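Local structure of Blr6230 protein (Bradyrhizobium diazoefficiens USDA 110, 5NGG) at residues A[40-43]-A[47-50]; A[57-62]-A[87-92]; A[218-223]-A[278-283]; A[229-234]-A[272-277]. The protein is a zinc-dependent subclass B3 metallo-beta-lactamase, an enzyme class that inactivates beta-lactam antibiotics by hydrolysing the amide bond of their four-membered ring. All blocks are in the same frame, centred on the assembly; numbering follows the deposited sequence. Where two conformers were deposited one is given.

Contact 1. Residues A[40-43]-A[47-50]; sequences PFQL and IYYV
Phe41 and Tyr49 face each other in a beta hairpin, strand 41-44 with strand 47-49, as an antiparallel hydrogen-bonded pair. Phe41 N gives its hydrogen to Tyr49 O at 3.1 Å, and Tyr49 N returns one to Phe41 O at 2.8 Å. A third backbone bond, Leu43 N to Ile47 O, closes the hairpin end at 2.9 Å. The Phe41 side chain leaves between backbone N and carbonyl carbon (chi1 66°), which swings its ring over the partner strand: CE1 lies 3.5 Å from Tyr49 CB, a CH-pi contact over the ring face. From CB, the Tyr49 side chain runs on past this ring. CG still touches Phe41 CE1 at 3.7 Å and CD1 meets the same atom more distantly; the two rings are near parallel (16°) but slid apart, with centroids 5.5 Å from each other, so they barely overlap. The tip, OH, is bonded to Thr52 O beyond the hairpin. On the other face, in the non-hydrogen-bonded pair, the extended Gln42 chain runs at a slant across Tyr48, its CB 3.6 Å from Tyr48 CE2 and its amide plane 8° from that of the ring, while NE2 bonds to Asp45 O in the turn. Backbone bonds therefore join the hairpin along its length, with aliphatic-on-aromatic contact on both faces and the polar ends of Gln42 and Tyr49 held by nearby backbone carbonyls.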
# COMPACT_ATOMS: atom_id res chain seq x y z
N PRO A 40 7.18 8.00 14.02
CA PRO A 40 7.37 8.42 12.63
C PRO A 40 8.78 8.91 12.36
O PRO A 40 9.48 9.34 13.28
CB PRO A 40 6.32 9.52 12.47
CG PRO A 40 6.20 10.10 13.83
CD PRO A 40 6.28 8.91 14.74
N PHE A 41 9.17 8.91 11.09
CA PHE A 41 10.55 9.26 10.74
C PHE A 41 10.68 9.58 9.27
O PHE A 41 9.89 9.16 8.42
CB PHE A 41 11.54 8.15 11.12
CG PHE A 41 11.37 6.86 10.35
CD1 PHE A 41 10.41 5.91 10.72
CD2 PHE A 41 12.18 6.59 9.24
CE1 PHE A 41 10.27 4.73 10.01
CE2 PHE A 41 12.04 5.40 8.54
CZ PHE A 41 11.07 4.47 8.92
N GLN A 42 11.70 10.35 8.95
CA GLN A 42 12.13 10.61 7.56
C GLN A 42 12.84 9.36 7.05
O GLN A 42 13.88 8.97 7.58
CB GLN A 42 13.08 11.83 7.52
CG GLN A 42 13.47 12.21 6.10
CD GLN A 42 14.46 13.35 6.05
OE1 GLN A 42 15.05 13.72 7.06
NE2 GLN A 42 14.68 13.89 4.87
N LEU A 43 12.28 8.73 6.02
CA LEU A 43 12.75 7.46 5.50
C LEU A 43 13.85 7.67 4.44
O LEU A 43 14.96 7.14 4.57
CB LEU A 43 11.54 6.65 5.03
CG LEU A 43 11.79 5.21 4.65
CD1 LEU A 43 10.49 4.39 4.79
CD2 LEU A 43 12.33 5.09 3.22
N ILE A 47 10.30 11.45 1.58
CA ILE A 47 9.38 10.37 1.98
C ILE A 47 9.51 10.14 3.48
O ILE A 47 10.61 9.84 3.97
CB ILE A 47 9.63 9.06 1.22
CG1 ILE A 47 9.52 9.24 -0.29
CG2 ILE A 47 8.67 7.98 1.73
CD1 ILE A 47 9.95 8.04 -1.09
N TYR A 48 8.37 10.25 4.18
CA TYR A 48 8.32 10.14 5.63
C TYR A 48 7.34 9.02 6.01
O TYR A 48 6.24 8.94 5.45
CB TYR A 48 7.83 11.45 6.28
CG TYR A 48 8.73 12.64 6.01
CD1 TYR A 48 8.75 13.27 4.77
CD2 TYR A 48 9.62 13.10 6.99
CE1 TYR A 48 9.61 14.32 4.51
CE2 TYR A 48 10.47 14.17 6.74
CZ TYR A 48 10.46 14.77 5.50
OH TYR A 48 11.32 15.82 5.24
N TYR A 49 7.73 8.18 6.97
CA TYR A 49 6.87 7.11 7.48
C TYR A 49 6.02 7.66 8.61
O TYR A 49 6.57 8.22 9.56
CB TYR A 49 7.74 5.94 7.99
CG TYR A 49 6.95 4.71 8.36
CD1 TYR A 49 6.34 4.59 9.61
CD2 TYR A 49 6.79 3.68 7.47
CE1 TYR A 49 5.59 3.47 9.96
CE2 TYR A 49 6.05 2.54 7.81
CZ TYR A 49 5.44 2.43 9.05
OH TYR A 49 4.72 1.29 9.30
N VAL A 50 4.69 7.50 8.53
CA VAL A 50 3.73 7.97 9.54
C VAL A 50 2.71 6.88 9.91
O VAL A 50 1.65 7.17 10.48
CB VAL A 50 3.02 9.28 9.13
CG1 VAL A 50 4.01 10.42 9.00
CG2 VAL A 50 2.24 9.10 7.84

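Contact 2. Residues A[57-62]-A[87-92]; sequences VYVIKT and LGFKVA
In the metallo-beta-lactamase alpha-beta-beta-alpha sandwich, strand 58-62 of the seven-stranded sheet is covered here by the loop that follows helix 77-86. Gly88, the first residue beyond that helix to leave helical angles, closes it in a Schellman motif, with positive phi (92°) and two bonds back into the last turn, and the next residue, Phe89, turns its side chain to the sheet. Phe89 CG stands anti to its carbonyl carbon (chi1 -66°), which carries the ring down to two residues of the strand. In the conformer described, one of two deposited, Val59 CG1 lies over a ring face, 4.0 Å from the centroid and 15° off the ring normal, a CH-pi contact displaced toward the rim, where the nearest atom is Phe89 CE2 at 3.9 Å. Lys61 comes to the edge instead. Its chain is extended throughout, and CD lies near the ring plane, 3.8 Å from Phe89 CE1, with CB and CG also close to that carbon. Tyr48 of the neighbouring strand meets the Phe89 ring edge-to-face, while Ile84 of helix 77-86 and Leu66 of strand 65-69 touch it as well. No hydrogen bond crosses between the two segments, so the contact rests on dispersion around one aromatic ring, its valine part holding for that conformer; the aliphatic part of an exposed lysine borders this small apolar cluster.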
# COMPACT_ATOMS: atom_id res chain seq x y z
N VAL A 57 2.11 3.86 6.23
CA VAL A 57 1.48 5.07 5.68
C VAL A 57 2.63 6.05 5.48
O VAL A 57 3.54 6.07 6.31
CB VAL A 57 0.42 5.65 6.65
CG1 VAL A 57 -0.20 6.93 6.07
CG2 VAL A 57 -0.65 4.60 6.95
N TYR A 58 2.57 6.85 4.42
CA TYR A 58 3.66 7.77 4.13
C TYR A 58 3.13 9.16 3.80
O TYR A 58 2.06 9.32 3.23
CB TYR A 58 4.52 7.29 2.95
CG TYR A 58 4.92 5.85 3.03
CD1 TYR A 58 4.06 4.85 2.58
CD2 TYR A 58 6.16 5.46 3.53
CE1 TYR A 58 4.40 3.51 2.66
CE2 TYR A 58 6.52 4.12 3.58
CZ TYR A 58 5.64 3.15 3.14
OH TYR A 58 6.01 1.82 3.21
N VAL A 59 3.93 10.16 4.17
CA VAL A 59 3.81 11.55 3.67
C VAL A 59 4.95 11.80 2.70
O VAL A 59 6.12 11.46 2.96
CB VAL A 59 3.88 12.59 4.82
CG1 VAL A 59 3.97 14.02 4.28
CG2 VAL A 59 2.66 12.47 5.70
N ILE A 60 4.61 12.38 1.56
CA ILE A 60 5.60 12.81 0.59
C ILE A 60 5.53 14.34 0.56
O ILE A 60 4.49 14.92 0.26
CB ILE A 60 5.33 12.20 -0.79
CG1 ILE A 60 5.31 10.66 -0.75
CG2 ILE A 60 6.40 12.68 -1.76
CD1 ILE A 60 4.66 10.03 -1.95
N LYS A 61 6.63 14.99 0.94
CA LYS A 61 6.67 16.44 1.02
C LYS A 61 7.03 17.03 -0.34
O LYS A 61 8.09 16.74 -0.87
CB LYS A 61 7.67 16.86 2.08
CG LYS A 61 7.69 18.35 2.35
CD LYS A 61 8.74 18.72 3.39
CE LYS A 61 8.67 20.18 3.80
NZ LYS A 61 9.63 20.50 4.89
N THR A 62 6.15 17.88 -0.87
CA THR A 62 6.40 18.55 -2.13
C THR A 62 6.44 20.06 -1.91
O THR A 62 6.02 20.59 -0.88
CB THR A 62 5.33 18.23 -3.22
OG1 THR A 62 4.23 19.14 -3.10
CG2 THR A 62 4.87 16.76 -3.14
N LEU A 87 5.84 15.05 13.12
CA LEU A 87 6.92 15.42 12.23
C LEU A 87 6.95 16.92 11.89
O LEU A 87 7.87 17.36 11.21
CB LEU A 87 6.86 14.60 10.95
CG LEU A 87 7.10 13.10 11.13
CD1 LEU A 87 6.93 12.45 9.78
CD2 LEU A 87 8.47 12.76 11.71
N GLY A 88 5.96 17.69 12.34
CA GLY A 88 5.88 19.12 12.02
C GLY A 88 5.06 19.46 10.79
O GLY A 88 5.04 20.63 10.36
N PHE A 89 4.39 18.46 10.22
CA PHE A 89 3.47 18.69 9.12
C PHE A 89 2.09 19.09 9.62
O PHE A 89 1.73 18.80 10.76
CB PHE A 89 3.29 17.42 8.29
CG PHE A 89 4.52 16.98 7.57
CD1 PHE A 89 5.08 17.77 6.58
CD2 PHE A 89 5.09 15.73 7.84
CE1 PHE A 89 6.20 17.34 5.89
CE2 PHE A 89 6.21 15.30 7.17
CZ PHE A 89 6.78 16.10 6.21
N LYS A 90 1.34 19.73 8.73
CA LYS A 90 -0.07 20.04 8.94
C LYS A 90 -0.91 19.10 8.11
O LYS A 90 -0.72 19.05 6.89
CB LYS A 90 -0.39 21.49 8.59
CG LYS A 90 0.31 22.48 9.48
CD LYS A 90 -0.14 23.91 9.22
CE LYS A 90 0.29 24.41 7.85
N VAL A 91 -1.87 18.43 8.74
CA VAL A 91 -2.85 17.62 7.99
C VAL A 91 -3.50 18.47 6.91
O VAL A 91 -3.69 17.99 5.79
CB VAL A 91 -3.91 16.96 8.90
CG1 VAL A 91 -5.07 16.32 8.12
CG2 VAL A 91 -3.25 15.89 9.75
N ALA A 92 -3.78 19.74 7.21
CA ALA A 92 -4.41 20.62 6.24
C ALA A 92 -3.61 20.84 4.94
O ALA A 92 -4.16 21.31 3.94
CB ALA A 92 -4.71 21.96 6.90

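Contact 3. Residues A[218-223]-A[278-283]; sequences GIVDDY and EDFDKQ
Phe280 sets its CG anti to the backbone N (chi1 -177°), and Tyr223 turns its ring to meet it with chi1 at -88°; together these torsions bring the two aromatic side chains into contact between helix 219-232 and helix 268-291. Phe280 presents its CE1 corner to the root of the tyrosine, lying 3.5 Å from Tyr223 CG and about as far from Tyr223 CD2, over one face of that ring. The planes stand at 40° with centroids 5.0 Å apart, an oblique arrangement that is neither a stack nor a T-shaped pair. One turn earlier, Val220 brings CG1 to the ring edge, 4.0 Å from Phe280 CZ and near the ring plane, and the two side chains cross at about a right angle. The outer end of the Phe280 ring thus rests on two residues one helical turn apart, with Phe227 and Leu210 also lying against it. Beyond the ring, Tyr223 OH is hydrogen-bonded to Thr204 O and to Asn208 ND2, and the tyrosine side chain lies about 4 Å (nearest atoms) from that of His177, a zinc ligand. Between the two segments no hydrogen bond is made: the join is apolar and largely aromatic. The bonds of Tyr223 OH to Thr204 and Asn208 would limit movement of the tyrosine ring, and this apolar join thus lies directly behind a residue that neighbours a zinc ligand.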
# COMPACT_ATOMS: atom_id res chain seq x y z
N GLY A 218 -10.31 -13.46 -13.15
CA GLY A 218 -8.95 -13.29 -13.67
C GLY A 218 -7.89 -13.08 -12.59
O GLY A 218 -6.74 -12.77 -12.93
N ILE A 219 -8.26 -13.29 -11.32
CA ILE A 219 -7.35 -13.02 -10.22
C ILE A 219 -6.04 -13.81 -10.31
O ILE A 219 -4.97 -13.25 -10.05
CB ILE A 219 -8.06 -13.21 -8.86
CG1 ILE A 219 -7.17 -12.76 -7.71
CG2 ILE A 219 -8.53 -14.64 -8.63
CD1 ILE A 219 -7.93 -12.65 -6.39
N VAL A 220 -6.10 -15.10 -10.65
CA VAL A 220 -4.88 -15.88 -10.72
C VAL A 220 -3.89 -15.30 -11.76
O VAL A 220 -2.71 -15.15 -11.51
CB VAL A 220 -5.19 -17.38 -10.94
CG1 VAL A 220 -3.92 -18.16 -11.29
CG2 VAL A 220 -5.89 -17.98 -9.73
N ASP A 221 -4.40 -15.04 -12.97
CA ASP A 221 -3.59 -14.45 -14.03
C ASP A 221 -2.98 -13.13 -13.60
O ASP A 221 -1.80 -12.87 -13.90
CB ASP A 221 -4.42 -14.30 -15.31
CG ASP A 221 -4.68 -15.61 -16.02
OD1 ASP A 221 -3.75 -16.43 -16.13
OD2 ASP A 221 -5.81 -15.79 -16.49
N ASP A 222 -3.76 -12.29 -12.91
CA ASP A 222 -3.26 -11.01 -12.42
C ASP A 222 -2.04 -11.20 -11.48
O ASP A 222 -1.01 -10.55 -11.65
CB ASP A 222 -4.38 -10.21 -11.76
CG ASP A 222 -5.34 -9.56 -12.75
OD1 ASP A 222 -5.09 -9.50 -13.99
OD2 ASP A 222 -6.35 -9.01 -12.25
N TYR A 223 -2.16 -12.07 -10.48
CA TYR A 223 -1.05 -12.32 -9.55
C TYR A 223 0.23 -12.71 -10.27
O TYR A 223 1.30 -12.22 -10.02
CB TYR A 223 -1.39 -13.40 -8.56
CG TYR A 223 -2.09 -12.96 -7.27
CD1 TYR A 223 -1.38 -12.39 -6.21
CD2 TYR A 223 -3.45 -13.20 -7.08
CE1 TYR A 223 -2.01 -12.05 -5.03
CE2 TYR A 223 -4.08 -12.87 -5.89
CZ TYR A 223 -3.36 -12.29 -4.88
OH TYR A 223 -4.02 -12.03 -3.69
N GLU A 278 6.30 -18.08 -4.55
CA GLU A 278 6.38 -19.38 -3.91
C GLU A 278 5.21 -19.59 -2.94
O GLU A 278 4.58 -20.64 -2.93
CB GLU A 278 7.73 -19.55 -3.24
CG GLU A 278 8.86 -19.67 -4.27
CD GLU A 278 10.26 -19.51 -3.73
OE1 GLU A 278 10.44 -19.15 -2.54
OE2 GLU A 278 11.21 -19.72 -4.51
N ASP A 279 4.87 -18.56 -2.18
CA ASP A 279 3.72 -18.68 -1.30
C ASP A 279 2.42 -18.77 -2.11
O ASP A 279 1.50 -19.50 -1.71
CB ASP A 279 3.62 -17.54 -0.29
CG ASP A 279 2.58 -17.84 0.79
OD1 ASP A 279 2.74 -18.85 1.53
OD2 ASP A 279 1.58 -17.11 0.89
N PHE A 280 2.33 -18.04 -3.22
CA PHE A 280 1.16 -18.11 -4.09
C PHE A 280 0.91 -19.55 -4.55
O PHE A 280 -0.21 -20.07 -4.47
CB PHE A 280 1.32 -17.20 -5.30
CG PHE A 280 0.12 -17.19 -6.19
CD1 PHE A 280 -0.96 -16.33 -5.92
CD2 PHE A 280 0.02 -18.07 -7.26
CE1 PHE A 280 -2.09 -16.38 -6.70
CE2 PHE A 280 -1.11 -18.10 -8.04
CZ PHE A 280 -2.16 -17.25 -7.78
N ASP A 281 1.95 -20.22 -5.03
CA ASP A 281 1.81 -21.59 -5.44
C ASP A 281 1.30 -22.49 -4.31
O ASP A 281 0.45 -23.37 -4.53
CB ASP A 281 3.15 -22.15 -5.92
CG ASP A 281 3.61 -21.56 -7.25
OD1 ASP A 281 2.82 -20.90 -7.94
OD2 ASP A 281 4.80 -21.73 -7.59
N LYS A 282 1.82 -22.29 -3.10
CA LYS A 282 1.35 -23.05 -1.92
C LYS A 282 -0.15 -22.81 -1.65
O LYS A 282 -0.92 -23.74 -1.41
CB LYS A 282 2.17 -22.66 -0.68
CG LYS A 282 1.77 -23.36 0.62
CD LYS A 282 2.54 -22.81 1.82
CE LYS A 282 1.81 -23.10 3.13
NZ LYS A 282 2.41 -22.40 4.30
N GLN A 283 -0.54 -21.53 -1.65
CA GLN A 283 -1.94 -21.20 -1.39
C GLN A 283 -2.87 -21.69 -2.48
O GLN A 283 -3.98 -22.14 -2.17
CB GLN A 283 -2.14 -19.71 -1.19
CG GLN A 283 -1.32 -19.09 -0.08
CD GLN A 283 -1.40 -19.86 1.22
OE1 GLN A 283 -2.48 -20.28 1.64
NE2 GLN A 283 -0.27 -20.03 1.88

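Contact 4. Residues A[229-234]-A[272-277]; sequences KAKAMK and YATSLS. With ZN (zinc ion), chain E.
Helix 219-232 meets the long C-terminal helix 268-291 at a pair of alanines, in the same helical turn that carries a zinc ligand: Ala230 CB and Ala273 CB lie 4.0 Å apart, methyl against methyl. The zinc site, separate from the dinuclear site of His101, His103, His177, Asp105, His106 and His242, is bound by Lys229 NZ at 2.1 Å, with Glu158 and His172 as the other protein ligands. The lysine chain runs out extended from CB and bends only at the last torsion (chi4 64°), which turns NZ onto the ion; an amine that coordinates through its lone pair is probably neutral here. Lys229 itself takes no part in the interhelical contact, which is made by the next two residues. Segment 229-234 holds the last turn of helix 219-232 and the first loop residues after it, and 272-277 lies within helix 268-291, so the contact is a close approach of two helices at one alanine pair, with the shortest CA separation, 6.4 Å, between Lys231 and Ala273. Lys231 then reaches along the flank. Its CG touches Ala273 CB at 3.8 Å, and the extended chain carries the tip to Thr274, which it crosses at about a right angle. CE lies 3.4 Å from Thr274 OG1, and NZ, at the same distance from that oxygen, gives it only a weak hydrogen bond. The stronger partner of Thr274 OG1 is Val270 O, one turn back in its own helix. Farther along, the pairing of these helices continues through Phe227, against which the side chain of Leu276 rests.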
# COMPACT_ATOMS: atom_id res chain seq x y z
N LYS A 229 6.26 -9.00 -13.45
CA LYS A 229 6.47 -7.56 -13.64
C LYS A 229 7.39 -7.00 -12.56
O LYS A 229 8.35 -6.29 -12.86
CB LYS A 229 5.12 -6.83 -13.64
CG LYS A 229 5.18 -5.32 -13.78
CD LYS A 229 3.78 -4.74 -13.83
CE LYS A 229 3.75 -3.23 -13.81
NZ LYS A 229 4.39 -2.67 -15.00
N ALA A 230 7.13 -7.37 -11.31
CA ALA A 230 7.93 -6.90 -10.20
C ALA A 230 9.39 -7.31 -10.33
O ALA A 230 10.29 -6.49 -10.07
CB ALA A 230 7.34 -7.41 -8.90
N LYS A 231 9.63 -8.55 -10.75
CA LYS A 231 11.01 -9.02 -10.88
C LYS A 231 11.77 -8.28 -11.98
O LYS A 231 13.01 -8.26 -11.97
CB LYS A 231 11.04 -10.53 -11.13
CG LYS A 231 10.61 -11.36 -9.93
CD LYS A 231 10.75 -12.82 -10.26
CE LYS A 231 10.08 -13.71 -9.25
NZ LYS A 231 10.46 -15.12 -9.53
N ALA A 232 11.06 -7.73 -12.96
CA ALA A 232 11.69 -7.04 -14.09
C ALA A 232 11.88 -5.53 -13.89
O ALA A 232 12.56 -4.90 -14.71
CB ALA A 232 10.89 -7.29 -15.36
N MET A 233 11.34 -4.95 -12.82
CA MET A 233 11.40 -3.51 -12.62
C MET A 233 12.72 -3.10 -11.99
O MET A 233 13.18 -3.73 -11.07
CB MET A 233 10.26 -3.06 -11.71
CG MET A 233 8.88 -3.18 -12.35
SD MET A 233 7.51 -2.68 -11.31
CE MET A 233 8.04 -0.99 -11.28
N LYS A 234 13.26 -1.98 -12.45
CA LYS A 234 14.51 -1.42 -11.93
C LYS A 234 14.18 -0.46 -10.78
O LYS A 234 13.80 0.69 -10.99
CB LYS A 234 15.29 -0.71 -13.04
CG LYS A 234 15.72 -1.65 -14.16
CD LYS A 234 16.40 -2.91 -13.65
N TYR A 272 11.80 -10.47 -2.89
CA TYR A 272 10.47 -10.45 -2.26
C TYR A 272 9.41 -11.05 -3.19
O TYR A 272 8.59 -11.87 -2.76
CB TYR A 272 10.10 -9.02 -1.83
CG TYR A 272 8.78 -8.99 -1.09
CD1 TYR A 272 8.64 -9.62 0.15
CD2 TYR A 272 7.68 -8.31 -1.61
CE1 TYR A 272 7.43 -9.60 0.82
CE2 TYR A 272 6.47 -8.31 -0.95
CZ TYR A 272 6.34 -8.94 0.26
OH TYR A 272 5.14 -8.93 0.90
N ALA A 273 9.44 -10.68 -4.47
CA ALA A 273 8.48 -11.22 -5.44
C ALA A 273 8.65 -12.73 -5.60
O ALA A 273 7.66 -13.44 -5.81
CB ALA A 273 8.58 -10.53 -6.79
N THR A 274 9.89 -13.22 -5.51
CA THR A 274 10.12 -14.66 -5.54
C THR A 274 9.47 -15.32 -4.32
O THR A 274 8.79 -16.35 -4.45
CB THR A 274 11.64 -14.95 -5.58
OG1 THR A 274 12.22 -14.33 -6.73
CG2 THR A 274 11.95 -16.44 -5.62
N SER A 275 9.64 -14.76 -3.14
CA SER A 275 8.99 -15.31 -1.94
C SER A 275 7.46 -15.28 -2.09
O SER A 275 6.79 -16.23 -1.70
CB SER A 275 9.38 -14.54 -0.69
OG SER A 275 10.77 -14.58 -0.47
N LEU A 276 6.91 -14.20 -2.64
CA LEU A 276 5.48 -14.13 -2.90
C LEU A 276 4.97 -15.17 -3.89
O LEU A 276 3.90 -15.76 -3.69
CB LEU A 276 5.09 -12.75 -3.44
CG LEU A 276 5.14 -11.58 -2.49
CD1 LEU A 276 4.83 -10.32 -3.26
CD2 LEU A 276 4.17 -11.75 -1.32
N SER A 277 5.72 -15.40 -4.95
CA SER A 277 5.33 -16.37 -5.97
C SER A 277 5.32 -17.80 -5.39
O SER A 277 4.42 -18.62 -5.67
CB SER A 277 6.28 -16.27 -7.16
OG SER A 277 5.87 -17.12 -8.21
ZN ZN E . 4.62 -0.61 -15.25

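How the contacts relate
Contacts 1 and 2 share the seven-stranded sheet and stand 9 Å apart between centres. Strands 47-49 and 58-62 are neighbours there, probably bonded through Tyr48 N to Val59 O (2.8 Å) and Val50 N to Val57 O (2.9 Å). Contacts 3 and 4 lie 13 Å apart and are two places on one helix pair, 219-232 with 268-291; contact 4 is nested within the loop that contact 3 closes. Along the chain, contact 1 closes before contact 2 opens, and both precede the helix pair. Contacts 2 and 3, with centres 35 Å apart, fall on opposite sides of the chain's centre. Contact 1 pairs strands at the sheet edge, contact 2 lays the loop after helix 77-86 on strand 58-62, and contacts 3 and 4 pack the C-terminal helix on helix 219-232.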